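Domain of unknown function (PDB 3CJL) is of unknown function, a small bacterial DUF3861-family protein whose two copies join their beta hairpins into one continuous sheet. Local coordinates at residues Gly3-Thr9 and Ser21-His27. Residues are numbered along the deposited sequence; the frame is centred on the assembly and turned at random.
Sequences GNIYQIT and SFEFSLH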
ATOM      1  N   GLY A   3      -8.012  12.093  11.080  1.00 29.34           N
ATOM      2  CA  GLY A   3      -8.430  11.156  10.049  1.00 28.53           C
ATOM      3  C   GLY A   3      -8.826  11.900   8.789  1.00 29.59           C
ATOM      4  O   GLY A   3      -9.531  12.893   8.857  1.00 31.09           O
ATOM      5  N   ASN A   4      -8.332  11.443   7.649  1.00 31.65           N
ATOM      6  CA  ASN A   4      -8.695  11.979   6.346  1.00 32.01           C
ATOM      7  C   ASN A   4      -9.333  10.833   5.568  1.00 31.05           C
ATOM      8  O   ASN A   4      -8.763   9.748   5.492  1.00 29.99           O
ATOM      9  CB  ASN A   4      -7.454  12.489   5.609  1.00 33.90           C
ATOM     10  CG  ASN A   4      -6.729  13.607   6.361  1.00 36.90           C
ATOM     11  OD1 ASN A   4      -5.817  13.370   7.152  1.00 41.73           O
ATOM     12  ND2 ASN A   4      -7.109  14.818   6.084  1.00 36.19           N
ATOM     13  N   ILE A   5     -10.503  11.085   4.976  1.00 30.88           N
ATOM     14  CA  ILE A   5     -11.294  10.064   4.291  1.00 29.42           C
ATOM     15  C   ILE A   5     -11.062  10.128   2.789  1.00 29.14           C
ATOM     16  O   ILE A   5     -11.134  11.188   2.175  1.00 26.96           O
ATOM     17  CB  ILE A   5     -12.806  10.215   4.604  1.00 29.94           C
ATOM     18  CG1 ILE A   5     -13.046  10.223   6.127  1.00 31.48           C
ATOM     19  CG2 ILE A   5     -13.582   9.080   3.991  1.00 30.00           C
ATOM     20  CD1 ILE A   5     -14.468  10.670   6.507  1.00 31.10           C
ATOM     21  N   TYR A   6     -10.761   8.972   2.204  1.00 30.31           N
ATOM     22  CA  TYR A   6     -10.492   8.857   0.781  1.00 29.40           C
ATOM     23  C   TYR A   6     -11.359   7.770   0.226  1.00 30.69           C
ATOM     24  O   TYR A   6     -11.758   6.879   0.973  1.00 29.02           O
ATOM     25  CB  TYR A   6      -9.011   8.500   0.508  1.00 30.70           C
ATOM     26  CG  TYR A   6      -8.038   9.481   1.106  1.00 29.49           C
ATOM     27  CD1 TYR A   6      -7.628  10.599   0.400  1.00 31.52           C
ATOM     28  CD2 TYR A   6      -7.541   9.300   2.398  1.00 32.51           C
ATOM     29  CE1 TYR A   6      -6.753  11.527   0.966  1.00 32.18           C
ATOM     30  CE2 TYR A   6      -6.665  10.232   2.980  1.00 33.02           C
ATOM     31  CZ  TYR A   6      -6.277  11.335   2.256  1.00 34.40           C
ATOM     32  OH  TYR A   6      -5.411  12.247   2.812  1.00 31.53           O
ATOM     33  N   GLN A   7     -11.685   7.877  -1.067  1.00 29.93           N
ATOM     34  CA  GLN A   7     -12.225   6.753  -1.813  1.00 31.00           C
ATOM     35  C   GLN A   7     -11.082   6.221  -2.678  1.00 29.54           C
ATOM     36  O   GLN A   7     -10.450   6.980  -3.410  1.00 26.10           O
ATOM     37  CB  GLN A   7     -13.392   7.141  -2.712  1.00 32.24           C
ATOM     38  CG  GLN A   7     -14.155   5.920  -3.291  1.00 33.38           C
ATOM     39  CD  GLN A   7     -15.006   5.197  -2.256  1.00 38.88           C
ATOM     40  OE1 GLN A   7     -15.272   5.720  -1.176  1.00 36.32           O
ATOM     41  NE2 GLN A   7     -15.436   3.988  -2.588  1.00 31.34           N
ATOM     42  N   ILE A   8     -10.836   4.916  -2.593  1.00 29.90           N
ATOM     43  CA  ILE A   8      -9.802   4.265  -3.381  1.00 30.98           C
ATOM     44  C   ILE A   8     -10.473   3.368  -4.422  1.00 29.24           C
ATOM     45  O   ILE A   8     -11.269   2.489  -4.078  1.00 27.66           O
ATOM     46  CB  ILE A   8      -8.870   3.377  -2.515  1.00 33.26           C
ATOM     47  CG1 ILE A   8      -8.403   4.092  -1.237  1.00 33.29           C
ATOM     48  CG2 ILE A   8      -7.703   2.837  -3.359  1.00 30.56           C
ATOM     49  CD1 ILE A   8      -7.770   5.400  -1.455  1.00 35.25           C
ATOM     50  N   THR A   9     -10.113   3.553  -5.685  1.00 28.38           N
ATOM     51  CA  THR A   9     -10.666   2.762  -6.772  1.00 28.14           C
ATOM     52  C   THR A   9      -9.521   2.132  -7.553  1.00 29.55           C
ATOM     53  O   THR A   9      -8.555   2.821  -7.875  1.00 29.54           O
ATOM     54  CB  THR A   9     -11.526   3.658  -7.704  1.00 28.57           C
ATOM     55  OG1 THR A   9     -12.481   4.367  -6.912  1.00 31.76           O
ATOM     56  CG2 THR A   9     -12.248   2.838  -8.817  1.00 27.93           C
ATOM     57  N   SER A  21     -13.816  -0.545  -5.429  1.00 32.92           N
ATOM     58  CA  SER A  21     -13.850   0.775  -4.822  1.00 33.20           C
ATOM     59  C   SER A  21     -14.202   0.639  -3.355  1.00 31.99           C
ATOM     60  O   SER A  21     -15.166  -0.055  -3.001  1.00 32.15           O
ATOM     61  CB  SER A  21     -14.850   1.669  -5.531  1.00 31.75           C
ATOM     62  OG  SER A  21     -14.632   3.022  -5.194  1.00 35.12           O
ATOM     63  N   PHE A  22     -13.424   1.304  -2.508  1.00 32.15           N
ATOM     64  CA  PHE A  22     -13.668   1.299  -1.074  1.00 32.45           C
ATOM     65  C   PHE A  22     -13.270   2.612  -0.425  1.00 31.59           C
ATOM     66  O   PHE A  22     -12.420   3.338  -0.936  1.00 31.23           O
ATOM     67  CB  PHE A  22     -12.950   0.113  -0.405  1.00 33.33           C
ATOM     68  CG  PHE A  22     -11.460   0.145  -0.536  1.00 33.15           C
ATOM     69  CD1 PHE A  22     -10.849  -0.310  -1.683  1.00 32.90           C
ATOM     70  CD2 PHE A  22     -10.661   0.620   0.501  1.00 33.98           C
ATOM     71  CE1 PHE A  22      -9.464  -0.298  -1.813  1.00 35.53           C
ATOM     72  CE2 PHE A  22      -9.295   0.633   0.370  1.00 37.18           C
ATOM     73  CZ  PHE A  22      -8.697   0.172  -0.801  1.00 32.80           C
ATOM     74  N   GLU A  23     -13.931   2.924   0.677  1.00 31.54           N
ATOM     75  CA  GLU A  23     -13.612   4.115   1.441  1.00 34.14           C
ATOM     76  C   GLU A  23     -12.521   3.746   2.424  1.00 33.18           C
ATOM     77  O   GLU A  23     -12.512   2.646   2.973  1.00 31.78           O
ATOM     78  CB  GLU A  23     -14.795   4.635   2.213  1.00 34.13           C
ATOM     79  CG  GLU A  23     -14.461   5.839   3.079  1.00 37.43           C
ATOM     80  CD  GLU A  23     -15.672   6.358   3.790  1.00 37.13           C
ATOM     81  OE1 GLU A  23     -16.464   7.044   3.142  1.00 39.64           O
ATOM     82  OE2 GLU A  23     -15.826   6.077   4.988  1.00 42.48           O
ATOM     83  N   PHE A  24     -11.597   4.665   2.632  1.00 32.78           N
ATOM     84  CA  PHE A  24     -10.549   4.423   3.587  1.00 35.36           C
ATOM     85  C   PHE A  24     -10.064   5.690   4.254  1.00 33.46           C
ATOM     86  O   PHE A  24      -9.967   6.726   3.627  1.00 33.76           O
ATOM     87  CB  PHE A  24      -9.413   3.658   2.928  1.00 38.80           C
ATOM     88  CG  PHE A  24      -8.545   2.966   3.907  1.00 42.61           C
ATOM     89  CD1 PHE A  24      -9.084   1.965   4.732  1.00 43.59           C
ATOM     90  CD2 PHE A  24      -7.204   3.309   4.028  1.00 39.93           C
ATOM     91  CE1 PHE A  24      -8.285   1.324   5.690  1.00 44.20           C
ATOM     92  CE2 PHE A  24      -6.400   2.665   4.956  1.00 44.74           C
ATOM     93  CZ  PHE A  24      -6.947   1.673   5.794  1.00 44.55           C
ATOM     94  N   SER A  25      -9.792   5.588   5.547  1.00 31.93           N
ATOM     95  CA  SER A  25      -9.377   6.723   6.351  1.00 34.77           C
ATOM     96  C   SER A  25      -7.895   6.577   6.711  1.00 34.30           C
ATOM     97  O   SER A  25      -7.493   5.502   7.099  1.00 33.67           O
ATOM     98  CB  SER A  25     -10.237   6.780   7.617  1.00 34.05           C
ATOM     99  OG  SER A  25      -9.864   7.869   8.436  1.00 43.66           O
ATOM    100  N   LEU A  26      -7.108   7.642   6.536  1.00 33.90           N
ATOM    101  CA  LEU A  26      -5.700   7.675   6.938  1.00 35.58           C
ATOM    102  C   LEU A  26      -5.549   8.802   7.928  1.00 35.19           C
ATOM    103  O   LEU A  26      -6.193   9.835   7.796  1.00 34.76           O
ATOM    104  CB  LEU A  26      -4.750   7.946   5.759  1.00 35.85           C
ATOM    105  CG  LEU A  26      -4.775   6.997   4.557  1.00 42.78           C
ATOM    106  CD1 LEU A  26      -3.917   7.567   3.437  1.00 41.67           C
ATOM    107  CD2 LEU A  26      -4.330   5.576   4.928  1.00 43.62           C
ATOM    108  N   HIS A  27      -4.646   8.622   8.880  1.00 35.29           N
ATOM    109  CA  HIS A  27      -4.349   9.633   9.893  1.00 34.90           C
ATOM    110  C   HIS A  27      -3.200  10.566   9.547  1.00 36.47           C
ATOM    111  O   HIS A  27      -2.566  11.139  10.425  1.00 37.84           O
ATOM    112  CB  HIS A  27      -4.160   8.942  11.218  1.00 33.97           C
ATOM    113  CG  HIS A  27      -5.418   8.334  11.697  1.00 37.14           C
ATOM    114  ND1 HIS A  27      -6.440   9.104  12.200  1.00 43.58           N
ATOM    115  CD2 HIS A  27      -5.879   7.067  11.647  1.00 39.08           C
ATOM    116  CE1 HIS A  27      -7.457   8.323  12.495  1.00 38.86           C
ATOM    117  NE2 HIS A  27      -7.141   7.082  12.177  1.00 40.90           N
TER
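Residues 3-9 and 21-27 form the antiparallel arms of a beta hairpin; the axes of strand segments 4-9 and 21-26 approach to 4.6 Å, with N-to-C directions 151° apart. Three hydrogen-bonded pairs each exchange two N-H...O bonds: Asn-4 N to Leu-26 O at 2.7 Å and Leu-26 N to Asn-4 O at 2.9 Å, with Tyr-6 and Phe-24, and Ile-8 and Phe-22, bonded in the same way. The side chains of these pairs share one, largely apolar, face, where helix 45-64 meets Phe-24 through Leu-57 and Val-61. Here Ile-8 CB sits over the Phe-22 ring, a CH-pi contact 3.9 Å from its centroid, and Tyr-6 CE2 touches Leu-26 CD1 at 3.9 Å; the Tyr-6 hydroxyl is hydrogen-bonded to Leu-30 N. Tyr-6 to Thr-9 also pair antiparallel with a strand of the second subunit, so the sheet runs on across the interface. On the other face, with Ile-5 and Ser-25, Glu-23 salt-bridges Lys-13 of that subunit, and Ser-21 OG accepts from Gln-7 NE2 at 2.9 Å and also hydrogen-bonds Thr-9 OG1 at 3.1 Å.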